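Local coordinates for protein ochratoxinase (Aspergillus niger, PDB 4C65) that hydrolyses the mycotoxin ochratoxin A to ochratoxin alpha and phenylalanine as a zinc-dependent carboxypeptidase of the amidohydrolase superfamily, at residues A[254-259]-A[274-279]. Sequence-based numbering, arbitrary orientation.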
ATOM      1  N   ALA A 254      36.800   7.252   8.552  1.00 21.77           N
ATOM      2  CA  ALA A 254      35.901   6.145   8.293  1.00 21.62           C
ATOM      3  C   ALA A 254      35.806   5.880   6.785  1.00 20.49           C
ATOM      4  O   ALA A 254      35.746   4.722   6.357  1.00 20.22           O
ATOM      5  CB  ALA A 254      34.525   6.414   8.885  1.00 21.90           C
ATOM      6  N   ALA A 255      35.810   6.942   5.984  1.00 19.76           N
ATOM      7  CA  ALA A 255      35.715   6.798   4.530  1.00 18.70           C
ATOM      8  C   ALA A 255      36.975   6.125   4.002  1.00 19.20           C
ATOM      9  O   ALA A 255      36.908   5.279   3.128  1.00 18.84           O
ATOM     10  CB  ALA A 255      35.505   8.137   3.874  1.00 18.01           C
ATOM     11  N   ILE A 256      38.124   6.488   4.547  1.00 20.15           N
ATOM     12  CA  ILE A 256      39.399   5.919   4.107  1.00 20.71           C
ATOM     13  C   ILE A 256      39.506   4.432   4.466  1.00 21.59           C
ATOM     14  O   ILE A 256      39.786   3.599   3.612  1.00 21.57           O
ATOM     15  CB  ILE A 256      40.579   6.699   4.727  1.00 21.61           C
ATOM     16  CG1 ILE A 256      40.653   8.087   4.070  1.00 21.02           C
ATOM     17  CG2 ILE A 256      41.888   5.922   4.578  1.00 22.01           C
ATOM     18  CD1 ILE A 256      41.702   9.003   4.673  1.00 22.07           C
ATOM     19  N   LYS A 257      39.218   4.116   5.714  1.00 22.61           N
ATOM     20  CA  LYS A 257      39.147   2.740   6.189  1.00 23.80           C
ATOM     21  C   LYS A 257      38.228   1.855   5.357  1.00 22.27           C
ATOM     22  O   LYS A 257      38.587   0.740   5.046  1.00 22.10           O
ATOM     23  CB  LYS A 257      38.656   2.763   7.618  1.00 25.95           C
ATOM     24  CG  LYS A 257      38.902   1.565   8.458  1.00 28.70           C
ATOM     25  CD  LYS A 257      38.241   1.737   9.836  1.00 31.21           C
ATOM     26  CE  LYS A 257      37.996   0.456  10.647  1.00 33.85           C
ATOM     27  NZ  LYS A 257      38.871  -0.687  10.260  1.00 35.25           N
ATOM     28  N   ALA A 258      37.067   2.373   4.963  1.00 20.90           N
ATOM     29  CA  ALA A 258      36.086   1.614   4.176  1.00 20.05           C
ATOM     30  C   ALA A 258      36.545   1.312   2.753  1.00 19.24           C
ATOM     31  O   ALA A 258      36.094   0.333   2.164  1.00 18.82           O
ATOM     32  CB  ALA A 258      34.771   2.358   4.122  1.00 19.58           C
ATOM     33  N   GLY A 259      37.438   2.146   2.207  1.00 18.61           N
ATOM     34  CA  GLY A 259      37.997   1.926   0.887  1.00 18.27           C
ATOM     35  C   GLY A 259      37.609   2.960  -0.150  1.00 17.57           C
ATOM     36  O   GLY A 259      37.829   2.744  -1.337  1.00 17.18           O
ATOM     37  N   TRP A 274      46.734  13.193   5.056  1.00 27.11           N
ATOM     38  CA  TRP A 274      47.500  13.386   3.825  1.00 27.11           C
ATOM     39  C   TRP A 274      48.346  12.150   3.519  1.00 28.15           C
ATOM     40  O   TRP A 274      48.324  11.636   2.393  1.00 27.78           O
ATOM     41  CB  TRP A 274      48.391  14.628   3.893  1.00 27.49           C
ATOM     42  CG  TRP A 274      47.671  15.890   4.309  1.00 27.25           C
ATOM     43  CD1 TRP A 274      46.401  16.247   3.986  1.00 26.27           C
ATOM     44  CD2 TRP A 274      48.197  16.963   5.108  1.00 28.33           C
ATOM     45  NE1 TRP A 274      46.097  17.472   4.537  1.00 26.90           N
ATOM     46  CE2 TRP A 274      47.183  17.929   5.233  1.00 28.06           C
ATOM     47  CE3 TRP A 274      49.422  17.187   5.743  1.00 29.83           C
ATOM     48  CZ2 TRP A 274      47.347  19.091   5.982  1.00 29.43           C
ATOM     49  CZ3 TRP A 274      49.599  18.369   6.469  1.00 31.10           C
ATOM     50  CH2 TRP A 274      48.566  19.304   6.581  1.00 30.74           C
ATOM     51  N   GLU A 275      49.063  11.659   4.522  1.00 30.30           N
ATOM     52  CA  GLU A 275      49.888  10.464   4.363  1.00 31.70           C
ATOM     53  C   GLU A 275      49.069   9.246   3.971  1.00 30.64           C
ATOM     54  O   GLU A 275      49.460   8.503   3.070  1.00 30.04           O
ATOM     55  CB  GLU A 275      50.671  10.163   5.653  1.00 34.84           C
ATOM     56  CG  GLU A 275      51.784  11.164   5.911  1.00 37.18           C
ATOM     57  CD  GLU A 275      52.600  11.434   4.654  1.00 38.55           C
ATOM     58  OE1 GLU A 275      53.087  10.446   4.054  1.00 38.98           O
ATOM     59  OE2 GLU A 275      52.720  12.623   4.241  1.00 40.38           O
ATOM     60  N   LEU A 276      47.939   9.036   4.649  1.00 29.97           N
ATOM     61  CA  LEU A 276      47.052   7.939   4.308  1.00 29.40           C
ATOM     62  C   LEU A 276      46.565   8.039   2.871  1.00 27.97           C
ATOM     63  O   LEU A 276      46.476   7.017   2.170  1.00 28.59           O
ATOM     64  CB  LEU A 276      45.833   7.862   5.246  1.00 29.49           C
ATOM     65  CG  LEU A 276      46.042   7.117   6.559  1.00 31.30           C
ATOM     66  CD1 LEU A 276      44.827   7.300   7.469  1.00 31.62           C
ATOM     67  CD2 LEU A 276      46.286   5.635   6.326  1.00 31.45           C
ATOM     68  N   MET A 277      46.213   9.241   2.442  1.00 26.52           N
ATOM     69  CA  MET A 277      45.665   9.423   1.105  1.00 25.05           C
ATOM     70  C   MET A 277      46.717   9.166   0.031  1.00 25.83           C
ATOM     71  O   MET A 277      46.409   8.639  -1.041  1.00 24.67           O
ATOM     72  CB  MET A 277      45.076  10.822   0.959  1.00 23.85           C
ATOM     73  CG  MET A 277      43.777  11.020   1.737  1.00 22.78           C
ATOM     74  SD  MET A 277      43.159  12.702   1.598  1.00 21.40           S
ATOM     75  CE  MET A 277      42.393  12.629  -0.030  1.00 20.31           C
ATOM     76  N   LYS A 278      47.963   9.541   0.325  1.00 27.87           N
ATOM     77  CA  LYS A 278      49.090   9.239  -0.562  1.00 28.57           C
ATOM     78  C   LYS A 278      49.345   7.750  -0.625  1.00 29.48           C
ATOM     79  O   LYS A 278      49.479   7.195  -1.702  1.00 29.25           O
ATOM     80  CB  LYS A 278      50.350   9.931  -0.077  1.00 30.15           C
ATOM     81  CG  LYS A 278      50.425  11.392  -0.482  1.00 30.27           C
ATOM     82  CD  LYS A 278      51.836  11.919  -0.359  1.00 32.16           C
ATOM     83  CE  LYS A 278      52.200  12.190   1.090  1.00 34.18           C
ATOM     84  NZ  LYS A 278      53.690  12.272   1.261  1.00 36.59           N
ATOM     85  N   GLU A 279      49.396   7.124   0.547  1.00 31.09           N
ATOM     86  CA  GLU A 279      49.640   5.692   0.721  1.00 32.13           C
ATOM     87  C   GLU A 279      48.638   4.862  -0.060  1.00 30.15           C
ATOM     88  O   GLU A 279      49.000   3.940  -0.764  1.00 29.04           O
ATOM     89  CB  GLU A 279      49.525   5.335   2.215  1.00 34.82           C
ATOM     90  CG  GLU A 279      50.787   4.966   2.959  1.00 38.40           C
ATOM     91  CD  GLU A 279      50.514   4.968   4.469  1.00 41.73           C
ATOM     92  OE1 GLU A 279      49.532   4.249   4.826  1.00 42.29           O
ATOM     93  OE2 GLU A 279      51.217   5.675   5.273  1.00 43.83           O
TER
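The ammonium atom NZ of Lys278 is held by three oxygens, each bond weak: both carboxylate oxygens of Glu275, one turn earlier, and the carbonyl oxygen of Ala327 at the end of helix 304-327. The nearer carboxylate atom, Glu275 OE2, lies 3.2 Å from Lys278 NZ and forms a salt bridge with it. Through Lys278 NZ this pair ties helix 271-280 of the twisted TIM barrel to the end of helix 304-327, whereas between residues 254-259 and 274-279 the contact is made by hydrocarbon groups alone. The pair of helices 249-258 and 271-280 is a worked example of how successive helices of a TIM barrel pack: strand 262-263 runs between them in sequence, and its Leu263 touches both Ile256 and Met277, as does Ile282.

Ile256 is the sole reaching group of its segment. Its CG1 stands anti to the carbonyl carbon (chi1 -71°) and the chain is extended beyond it, which carries CD1 over to the second helix. There CD1 comes 4.1 Å from Met277 CG, the two side chains crossing at about a right angle. The same methyl meets Leu276 at its CB, 4.3 Å from Ile256 CD1. Met277 then bends at its last torsion, its side chain remaining about 10 Å from that of the zinc ligand His265. At a separation of 7.8 Å between Ile256 CA and Met277 CA, the Ile256 CD1 methyl closes against both partners. Just past it, helix 249-258 ends in a Schellman motif, where Gly259 N makes weak bonds to Ala255 O at 3.3 Å and Ile256 O at 3.1 Å.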